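Local structure of transcriptional regulator ZitR (Lactococcus lactis subsp. cremoris, 6FI9) at residues 19-24 against 35-40. The protein represses the zit operon when zinc is present, binding as a homodimer to two palindromic operator sites in the zit promoter. The protein carries 3 engineered substitutions. Residues are numbered along the deposited sequence; the frame is centred on the assembly and turned at random.
With ZN (zinc ion), chain I; ZN (zinc ion), chain J.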
loop_
_atom_site.group_PDB
_atom_site.type_symbol
_atom_site.label_atom_id
_atom_site.label_comp_id
_atom_site.label_asym_id
_atom_site.label_seq_id
_atom_site.Cartn_x
_atom_site.Cartn_y
_atom_site.Cartn_z
ATOM N N ASN A 19 3.158 3.386 -5.625
ATOM C CA ASN A 19 2.639 3.445 -6.994
ATOM C C ASN A 19 2.258 2.059 -7.558
ATOM O O ASN A 19 1.624 1.980 -8.616
ATOM C CB ASN A 19 3.600 4.203 -7.917
ATOM C CG ASN A 19 3.653 5.700 -7.649
ATOM O OD1 ASN A 19 2.628 6.401 -7.621
ATOM N ND2 ASN A 19 4.857 6.226 -7.455
ATOM N N LYS A 20 2.600 0.981 -6.824
ATOM C CA LYS A 20 2.300 -0.411 -7.192
ATOM C C LYS A 20 0.914 -0.839 -6.695
ATOM O O LYS A 20 0.407 -0.275 -5.724
ATOM C CB LYS A 20 3.375 -1.363 -6.628
ATOM C CG LYS A 20 4.775 -1.115 -7.177
ATOM C CD LYS A 20 5.843 -1.858 -6.376
ATOM C CE LYS A 20 7.252 -1.459 -6.760
ATOM N NZ LYS A 20 7.607 -0.087 -6.293
ATOM N N HIS A 21 0.315 -1.843 -7.359
ATOM C CA HIS A 21 -0.991 -2.402 -6.999
ATOM C C HIS A 21 -0.828 -3.718 -6.230
ATOM O O HIS A 21 -1.613 -4.011 -5.319
ATOM C CB HIS A 21 -1.863 -2.608 -8.246
ATOM C CG HIS A 21 -2.493 -1.347 -8.754
ATOM N ND1 HIS A 21 -1.873 -0.571 -9.717
ATOM C CD2 HIS A 21 -3.675 -0.772 -8.422
ATOM C CE1 HIS A 21 -2.686 0.452 -9.933
ATOM N NE2 HIS A 21 -3.783 0.376 -9.174
ATOM N N GLU A 22 0.209 -4.498 -6.603
ATOM C CA GLU A 22 0.568 -5.792 -6.015
ATOM C C GLU A 22 2.035 -5.846 -5.599
ATOM O O GLU A 22 2.871 -5.147 -6.178
ATOM C CB GLU A 22 0.244 -6.948 -6.981
ATOM C CG GLU A 22 0.943 -6.885 -8.332
ATOM C CD GLU A 22 0.478 -7.932 -9.321
ATOM O OE1 GLU A 22 0.514 -9.134 -8.977
ATOM O OE2 GLU A 22 0.074 -7.554 -10.442
ATOM N N ILE A 23 2.341 -6.679 -4.601
ATOM C CA ILE A 23 3.703 -6.853 -4.114
ATOM C C ILE A 23 4.359 -8.048 -4.809
ATOM O O ILE A 23 3.881 -9.184 -4.701
ATOM C CB ILE A 23 3.785 -6.915 -2.560
ATOM C CG1 ILE A 23 3.509 -5.534 -1.943
ATOM C CG2 ILE A 23 5.142 -7.452 -2.088
ATOM C CD1 ILE A 23 3.134 -5.579 -0.512
ATOM N N LEU A 24 5.455 -7.773 -5.534
ATOM C CA LEU A 24 6.249 -8.776 -6.234
ATOM C C LEU A 24 7.701 -8.537 -5.895
ATOM O O LEU A 24 8.241 -7.483 -6.235
ATOM C CB LEU A 24 6.020 -8.717 -7.754
ATOM C CG LEU A 24 4.745 -9.368 -8.280
ATOM C CD1 LEU A 24 4.237 -8.639 -9.501
ATOM C CD2 LEU A 24 4.960 -10.833 -8.592
ATOM N N THR A 35 2.910 -2.673 -17.192
ATOM C CA THR A 35 2.737 -2.426 -15.752
ATOM C C THR A 35 2.417 -3.711 -14.976
ATOM O O THR A 35 2.259 -4.777 -15.582
ATOM C CB THR A 35 1.704 -1.308 -15.491
ATOM O OG1 THR A 35 0.459 -1.649 -16.098
ATOM C CG2 THR A 35 2.176 0.058 -15.964
ATOM N N SER A 36 2.331 -3.600 -13.630
ATOM C CA SER A 36 2.030 -4.710 -12.719
ATOM C C SER A 36 0.705 -5.395 -13.090
ATOM O O SER A 36 0.689 -6.605 -13.339
ATOM C CB SER A 36 1.992 -4.219 -11.271
ATOM O OG SER A 36 3.206 -3.602 -10.874
ATOM N N THR A 37 -0.382 -4.601 -13.182
ATOM C CA THR A 37 -1.733 -5.055 -13.520
ATOM C C THR A 37 -1.818 -5.621 -14.932
ATOM O O THR A 37 -2.380 -6.701 -15.112
ATOM C CB THR A 37 -2.768 -3.943 -13.275
ATOM O OG1 THR A 37 -2.404 -2.780 -14.021
ATOM C CG2 THR A 37 -2.923 -3.596 -11.796
ATOM N N GLN A 38 -1.242 -4.902 -15.920
ATOM C CA GLN A 38 -1.222 -5.285 -17.338
ATOM C C GLN A 38 -0.669 -6.698 -17.567
ATOM O O GLN A 38 -1.270 -7.471 -18.319
ATOM C CB GLN A 38 -0.448 -4.256 -18.176
ATOM C CG GLN A 38 -1.286 -3.057 -18.587
ATOM C CD GLN A 38 -0.466 -2.057 -19.359
ATOM O OE1 GLN A 38 0.407 -1.370 -18.815
ATOM N NE2 GLN A 38 -0.733 -1.949 -20.652
ATOM N N GLU A 39 0.458 -7.036 -16.907
ATOM C CA GLU A 39 1.082 -8.354 -17.016
ATOM C C GLU A 39 0.234 -9.412 -16.327
ATOM O O GLU A 39 0.119 -10.529 -16.832
ATOM C CB GLU A 39 2.512 -8.333 -16.465
ATOM C CG GLU A 39 3.531 -7.910 -17.510
ATOM C CD GLU A 39 4.988 -7.976 -17.098
ATOM O OE1 GLU A 39 5.398 -8.998 -16.498
ATOM O OE2 GLU A 39 5.730 -7.013 -17.400
ATOM N N HIS A 40 -0.398 -9.040 -15.201
ATOM C CA HIS A 40 -1.264 -9.937 -14.442
ATOM C C HIS A 40 -2.541 -10.289 -15.211
ATOM O O HIS A 40 -3.019 -11.419 -15.095
ATOM C CB HIS A 40 -1.572 -9.374 -13.043
ATOM C CG HIS A 40 -2.287 -10.347 -12.160
ATOM N ND1 HIS A 40 -1.649 -11.465 -11.655
ATOM C CD2 HIS A 40 -3.577 -10.359 -11.757
ATOM C CE1 HIS A 40 -2.566 -12.114 -10.958
ATOM N NE2 HIS A 40 -3.742 -11.486 -10.990
HETATM ZN ZN ZN I . 0.689 -10.423 -10.496
HETATM ZN ZN ZN J . 6.779 -10.241 -15.079
#
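Residues 19-24 run without regular structure in the loop after helix 2-16, and 35-40 hold the N-cap residue Thr35 and the first turn of helix 36-47; the backbones come nearest at His21 and Ser36, whose CA atoms are 6.9 Å apart. Gln38 OE1 accepts two bonds from Thr35, from OG1 on a lone pair in the carbonyl plane at 2.7 Å and from N, which lies above that plane. Glu22 bridges the gap: CG sits in the crowded position between the backbone N and the carbonyl carbon (chi1 59°), and the extended chain carries the carboxylate to the zinc ion of chain I, which OE1 binds at 2.0 Å. The other oxygen, OE2, reaches the helix, 3.6 Å from His40 CB and 3.1 Å from Ser36 O, an approach of two acceptors and no hydrogen bond. His40, with CG anti to the backbone N (chi1 -172°), belongs to the same site, though its ND1, 2.8 Å from this zinc, is longer than a normal zinc-nitrogen bond; its ring plane is 84° from the carboxylate. His106 and His110 of helix 100-122 complete the site. Beside it, Thr37 CG2 packs obliquely on the His21 ring, 3.8 Å from CG. Glu39 OE1 binds the zinc ion of chain J at 2.3 Å, with Cys28 and Glu105. No hydrogen bond joins the segments, so zinc binding probably helps fix this loop against helix 36-47, consistent with a zinc-responsive repressor.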